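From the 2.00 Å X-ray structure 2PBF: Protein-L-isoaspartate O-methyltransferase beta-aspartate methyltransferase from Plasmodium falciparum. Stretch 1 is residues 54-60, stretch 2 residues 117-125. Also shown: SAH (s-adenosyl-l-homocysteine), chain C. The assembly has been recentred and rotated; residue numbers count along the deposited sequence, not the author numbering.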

ATOM      1  N   TYR A  54      11.084  10.834  -6.698  1.00 33.53           N
ATOM      2  CA  TYR A  54      11.793   9.778  -7.401  1.00 33.69           C
ATOM      3  C   TYR A  54      12.738   8.951  -6.532  1.00 33.92           C
ATOM      4  O   TYR A  54      13.491   9.500  -5.743  1.00 34.76           O
ATOM      5  CB  TYR A  54      12.582  10.359  -8.565  1.00 33.96           C
ATOM      6  CG  TYR A  54      13.158   9.286  -9.453  1.00 31.56           C
ATOM      7  CD1 TYR A  54      12.333   8.513 -10.271  1.00 31.06           C
ATOM      8  CD2 TYR A  54      14.528   9.037  -9.458  1.00 31.38           C
ATOM      9  CE1 TYR A  54      12.884   7.505 -11.084  1.00 29.76           C
ATOM     10  CE2 TYR A  54      15.084   8.061 -10.255  1.00 32.30           C
ATOM     11  CZ  TYR A  54      14.257   7.291 -11.060  1.00 32.98           C
ATOM     12  OH  TYR A  54      14.826   6.341 -11.853  1.00 33.30           O
ATOM     13  N   ILE A  55      12.693   7.629  -6.702  1.00 34.05           N
ATOM     14  CA  ILE A  55      13.618   6.734  -6.017  1.00 34.58           C
ATOM     15  C   ILE A  55      14.692   6.235  -6.985  1.00 34.88           C
ATOM     16  O   ILE A  55      15.858   6.587  -6.857  1.00 35.81           O
ATOM     17  CB  ILE A  55      12.897   5.529  -5.332  1.00 34.37           C
ATOM     18  CG1 ILE A  55      11.686   6.010  -4.524  1.00 34.22           C
ATOM     19  CG2 ILE A  55      13.874   4.770  -4.438  1.00 34.12           C
ATOM     20  CD1 ILE A  55      10.682   4.907  -4.144  1.00 34.14           C
ATOM     21  N   SER A  56      14.272   5.443  -7.962  1.00 35.36           N
ATOM     22  CA  SER A  56      15.168   4.690  -8.838  1.00 35.36           C
ATOM     23  C   SER A  56      14.273   3.846  -9.731  1.00 35.77           C
ATOM     24  O   SER A  56      13.073   3.726  -9.463  1.00 35.02           O
ATOM     25  CB  SER A  56      16.079   3.782  -8.010  1.00 36.02           C
ATOM     26  OG  SER A  56      15.456   2.520  -7.824  1.00 35.81           O
ATOM     27  N   HIS A  57      14.836   3.275 -10.798  1.00 35.77           N
ATOM     28  CA  HIS A  57      14.108   2.343 -11.690  1.00 35.82           C
ATOM     29  C   HIS A  57      12.763   2.819 -12.247  1.00 35.62           C
ATOM     30  O   HIS A  57      11.850   2.016 -12.465  1.00 35.24           O
ATOM     31  CB  HIS A  57      13.943   0.973 -11.033  1.00 36.04           C
ATOM     32  CG  HIS A  57      15.222   0.210 -10.939  1.00 38.68           C
ATOM     33  ND1 HIS A  57      15.610  -0.705 -11.896  1.00 41.52           N
ATOM     34  CD2 HIS A  57      16.219   0.248 -10.023  1.00 40.00           C
ATOM     35  CE1 HIS A  57      16.788  -1.207 -11.564  1.00 42.65           C
ATOM     36  NE2 HIS A  57      17.176  -0.647 -10.429  1.00 42.00           N
ATOM     37  N   GLY A  58      12.647   4.120 -12.474  1.00 35.23           N
ATOM     38  CA  GLY A  58      11.434   4.672 -13.063  1.00 34.65           C
ATOM     39  C   GLY A  58      10.308   4.799 -12.058  1.00 34.33           C
ATOM     40  O   GLY A  58       9.146   4.942 -12.442  1.00 33.80           O
ATOM     41  N   VAL A  59      10.640   4.737 -10.770  1.00 34.20           N
ATOM     42  CA  VAL A  59       9.598   4.782  -9.747  1.00 33.95           C
ATOM     43  C   VAL A  59       9.748   5.837  -8.655  1.00 33.13           C
ATOM     44  O   VAL A  59      10.840   6.199  -8.230  1.00 32.75           O
ATOM     45  CB  VAL A  59       9.272   3.365  -9.143  1.00 34.79           C
ATOM     46  CG1 VAL A  59       9.108   2.301 -10.259  1.00 33.37           C
ATOM     47  CG2 VAL A  59      10.315   2.957  -8.097  1.00 34.16           C
ATOM     48  N   THR A  60       8.597   6.328  -8.224  1.00 32.65           N
ATOM     49  CA  THR A  60       8.511   7.310  -7.175  1.00 32.74           C
ATOM     50  C   THR A  60       7.835   6.701  -5.943  1.00 31.24           C
ATOM     51  O   THR A  60       7.047   5.749  -6.047  1.00 31.78           O
ATOM     52  CB  THR A  60       7.712   8.550  -7.648  1.00 32.95           C
ATOM     53  OG1 THR A  60       6.419   8.120  -8.080  1.00 35.44           O
ATOM     54  CG2 THR A  60       8.428   9.267  -8.825  1.00 33.83           C
ATOM     55  N   ARG A 117       8.248  -5.798  -7.596  1.00 33.26           N
ATOM     56  CA  ARG A 117       8.849  -6.436  -8.772  1.00 34.19           C
ATOM     57  C   ARG A 117      10.326  -6.138  -8.936  1.00 34.49           C
ATOM     58  O   ARG A 117      11.073  -6.966  -9.472  1.00 34.43           O
ATOM     59  CB  ARG A 117       8.071  -6.116 -10.051  1.00 34.61           C
ATOM     60  CG  ARG A 117       8.472  -4.864 -10.817  1.00 35.57           C
ATOM     61  CD  ARG A 117       7.640  -4.726 -12.132  1.00 35.64           C
ATOM     62  NE  ARG A 117       8.307  -5.309 -13.298  1.00 37.00           N
ATOM     63  CZ  ARG A 117       9.389  -4.798 -13.903  1.00 37.61           C
ATOM     64  NH1 ARG A 117       9.895  -5.426 -14.964  1.00 36.04           N
ATOM     65  NH2 ARG A 117       9.967  -3.666 -13.474  1.00 36.63           N
ATOM     66  N   VAL A 118      10.752  -4.981  -8.433  1.00 35.31           N
ATOM     67  CA  VAL A 118      12.131  -4.506  -8.599  1.00 35.40           C
ATOM     68  C   VAL A 118      12.950  -4.716  -7.340  1.00 36.55           C
ATOM     69  O   VAL A 118      12.595  -4.242  -6.248  1.00 36.82           O
ATOM     70  CB  VAL A 118      12.188  -3.001  -9.043  1.00 35.47           C
ATOM     71  CG1 VAL A 118      13.583  -2.616  -9.461  1.00 34.57           C
ATOM     72  CG2 VAL A 118      11.213  -2.720 -10.169  1.00 34.11           C
ATOM     73  N   LYS A 119      14.078  -5.404  -7.512  1.00 37.20           N
ATOM     74  CA  LYS A 119      14.873  -5.906  -6.413  1.00 37.21           C
ATOM     75  C   LYS A 119      15.540  -4.782  -5.648  1.00 37.09           C
ATOM     76  O   LYS A 119      15.618  -4.826  -4.432  1.00 37.14           O
ATOM     77  CB  LYS A 119      15.928  -6.884  -6.954  1.00 37.73           C
ATOM     78  CG  LYS A 119      16.890  -7.422  -5.923  1.00 40.34           C
ATOM     79  CD  LYS A 119      16.209  -8.358  -4.949  1.00 44.37           C
ATOM     80  CE  LYS A 119      17.206  -8.947  -3.955  1.00 47.66           C
ATOM     81  NZ  LYS A 119      16.504  -9.868  -3.008  1.00 51.13           N
ATOM     82  N   ASP A 120      16.040  -3.787  -6.373  1.00 36.74           N
ATOM     83  CA  ASP A 120      16.592  -2.594  -5.763  1.00 36.72           C
ATOM     84  C   ASP A 120      15.599  -1.886  -4.876  1.00 35.64           C
ATOM     85  O   ASP A 120      15.988  -1.289  -3.878  1.00 35.71           O
ATOM     86  CB  ASP A 120      17.044  -1.604  -6.833  1.00 37.02           C
ATOM     87  CG  ASP A 120      18.378  -1.958  -7.412  1.00 38.64           C
ATOM     88  OD1 ASP A 120      19.187  -2.622  -6.721  1.00 42.07           O
ATOM     89  OD2 ASP A 120      18.606  -1.562  -8.567  1.00 41.74           O
ATOM     90  N   LEU A 121      14.331  -1.909  -5.275  1.00 35.17           N
ATOM     91  CA  LEU A 121      13.282  -1.318  -4.450  1.00 34.63           C
ATOM     92  C   LEU A 121      12.930  -2.190  -3.241  1.00 34.61           C
ATOM     93  O   LEU A 121      12.741  -1.652  -2.140  1.00 35.20           O
ATOM     94  CB  LEU A 121      12.059  -0.907  -5.280  1.00 34.09           C
ATOM     95  CG  LEU A 121      12.407   0.414  -5.986  1.00 33.21           C
ATOM     96  CD1 LEU A 121      11.881   0.446  -7.380  1.00 34.08           C
ATOM     97  CD2 LEU A 121      11.945   1.610  -5.168  1.00 34.10           C
ATOM     98  N   VAL A 122      12.867  -3.512  -3.429  1.00 34.26           N
ATOM     99  CA  VAL A 122      12.878  -4.438  -2.278  1.00 33.81           C
ATOM    100  C   VAL A 122      13.986  -4.019  -1.285  1.00 34.43           C
ATOM    101  O   VAL A 122      13.707  -3.676  -0.136  1.00 33.18           O
ATOM    102  CB  VAL A 122      13.097  -5.915  -2.677  1.00 34.14           C
ATOM    103  CG1 VAL A 122      13.120  -6.797  -1.429  1.00 33.20           C
ATOM    104  CG2 VAL A 122      12.024  -6.391  -3.644  1.00 31.79           C
ATOM    105  N   ASN A 123      15.245  -4.021  -1.734  1.00 34.67           N
ATOM    106  CA  ASN A 123      16.322  -3.659  -0.830  1.00 34.92           C
ATOM    107  C   ASN A 123      16.226  -2.247  -0.279  1.00 34.50           C
ATOM    108  O   ASN A 123      16.642  -2.003   0.846  1.00 34.43           O
ATOM    109  CB  ASN A 123      17.704  -3.921  -1.448  1.00 35.54           C
ATOM    110  CG  ASN A 123      17.832  -5.324  -2.023  1.00 36.91           C
ATOM    111  OD1 ASN A 123      17.566  -6.319  -1.342  1.00 38.02           O
ATOM    112  ND2 ASN A 123      18.216  -5.408  -3.294  1.00 37.65           N
ATOM    113  N   PHE A 124      15.708  -1.311  -1.077  1.00 34.42           N
ATOM    114  CA  PHE A 124      15.494   0.073  -0.631  1.00 33.44           C
ATOM    115  C   PHE A 124      14.499   0.123   0.528  1.00 32.96           C
ATOM    116  O   PHE A 124      14.742   0.787   1.553  1.00 31.93           O
ATOM    117  CB  PHE A 124      15.009   0.949  -1.816  1.00 33.61           C
ATOM    118  CG  PHE A 124      14.624   2.361  -1.429  1.00 34.12           C
ATOM    119  CD1 PHE A 124      15.597   3.303  -1.111  1.00 34.17           C
ATOM    120  CD2 PHE A 124      13.287   2.752  -1.412  1.00 31.99           C
ATOM    121  CE1 PHE A 124      15.241   4.615  -0.766  1.00 33.80           C
ATOM    122  CE2 PHE A 124      12.922   4.056  -1.064  1.00 32.81           C
ATOM    123  CZ  PHE A 124      13.901   4.987  -0.741  1.00 32.91           C
ATOM    124  N   SER A 125      13.369  -0.560   0.348  1.00 33.12           N
ATOM    125  CA  SER A 125      12.319  -0.598   1.381  1.00 32.97           C
ATOM    126  C   SER A 125      12.823  -1.294   2.650  1.00 32.60           C
ATOM    127  O   SER A 125      12.560  -0.823   3.744  1.00 31.05           O
ATOM    128  CB  SER A 125      11.050  -1.281   0.865  1.00 32.56           C
ATOM    129  OG  SER A 125      11.231  -2.665   0.639  1.00 32.38           O
TER
HETATM  130  N   SAH C 301       3.330   2.287  -2.496  1.00 26.69           N
HETATM  131  CA  SAH C 301       4.593   2.652  -3.186  1.00 25.82           C
HETATM  132  CB  SAH C 301       4.302   2.918  -4.641  1.00 25.87           C
HETATM  133  CG  SAH C 301       5.603   2.821  -5.426  1.00 26.37           C
HETATM  134  SD  SAH C 301       5.340   3.110  -7.178  1.00 30.06           S
HETATM  135  C   SAH C 301       5.314   3.843  -2.547  1.00 26.11           C
HETATM  136  O   SAH C 301       4.658   4.840  -2.235  1.00 24.73           O
HETATM  137  OXT SAH C 301       6.554   3.818  -2.333  1.00 24.57           O
HETATM  138  C5' SAH C 301       4.669   1.476  -7.573  1.00 30.80           C
HETATM  139  C4' SAH C 301       5.617   0.293  -7.367  1.00 30.88           C
HETATM  140  O4' SAH C 301       5.040  -0.805  -8.016  1.00 32.06           O
HETATM  141  C3' SAH C 301       7.024   0.425  -7.932  1.00 30.09           C
HETATM  142  O3' SAH C 301       7.961   0.278  -6.877  1.00 28.25           O
HETATM  143  C2' SAH C 301       7.133  -0.691  -8.960  1.00 30.61           C
HETATM  144  O2' SAH C 301       8.417  -1.274  -8.988  1.00 30.16           O
HETATM  145  C1' SAH C 301       6.081  -1.660  -8.461  1.00 30.67           C
HETATM  146  N9  SAH C 301       5.496  -2.560  -9.479  1.00 31.12           N
HETATM  147  C8  SAH C 301       5.197  -2.235 -10.771  1.00 31.73           C
HETATM  148  N7  SAH C 301       4.630  -3.316 -11.354  1.00 32.36           N
HETATM  149  C5  SAH C 301       4.583  -4.337 -10.469  1.00 29.82           C
HETATM  150  C6  SAH C 301       4.134  -5.659 -10.559  1.00 31.26           C
HETATM  151  N6  SAH C 301       3.624  -6.167 -11.673  1.00 29.90           N
HETATM  152  N1  SAH C 301       4.191  -6.464  -9.450  1.00 32.96           N
HETATM  153  C2  SAH C 301       4.720  -5.976  -8.270  1.00 30.97           C
HETATM  154  N3  SAH C 301       5.168  -4.680  -8.214  1.00 30.07           N
HETATM  155  C4  SAH C 301       5.107  -3.864  -9.288  1.00 29.94           C

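A strand and its tight turn lie against the first turns of a helix in a small, mainly apolar contact, closed at its exposed margin by one histidine–aspartate hydrogen bond. The axes of strand 54-56 and helix 119-125 approach to 9.4 Å with 116° between their N-to-C directions, and the two stretches bury 344 Å² in total. No backbone hydrogen bond crosses between them, so side chains carry the association.

Each backbone is braced internally. A type I' turn from Ser56 to Val59 is closed by Val59 N to Ser56 O at 2.9 Å, with Ile55 N to Val59 O at 2.8 Å beside it. Gly58 adopts a positive phi of 78°, which glycine tolerates readily, and its N donates to Tyr54 OH at 3.2 Å. Val118 occupies the N-cap position, and its O accepts from Val122 N at 2.9 Å.

Leu121 gives up the most area to the contact, 69 Å². Leu121 CD2 lies 3.7 Å from Ile55 CD1, a normal van der Waals distance, whereas Leu121 CD1 comes within 3.0 Å of Val59 CG2, unusually tight for two methyl carbons. One helical turn from Asp120, Phe124 offers a ring face to Ile55: CG2 sits 3.5 Å from the ring centroid and 10° off the normal, a well-centred CH-pi contact.

His57 combines two kinds of chemistry. Val118 CG1 stands over one face of its imidazole, 3.7 Å from the centroid and 18° off the normal. At the ring edge, near its plane, His57 NE2 donates to Asp120 OD2 at 2.5 Å; the distance is short, but the N-H...acceptor angle of 141° is well bent.

The apolar cluster also borders the ligand: Val59 CG1 lies 3.6 Å from SAH C3', and Val118 CG2 lies 3.4 Å from SAH O2'.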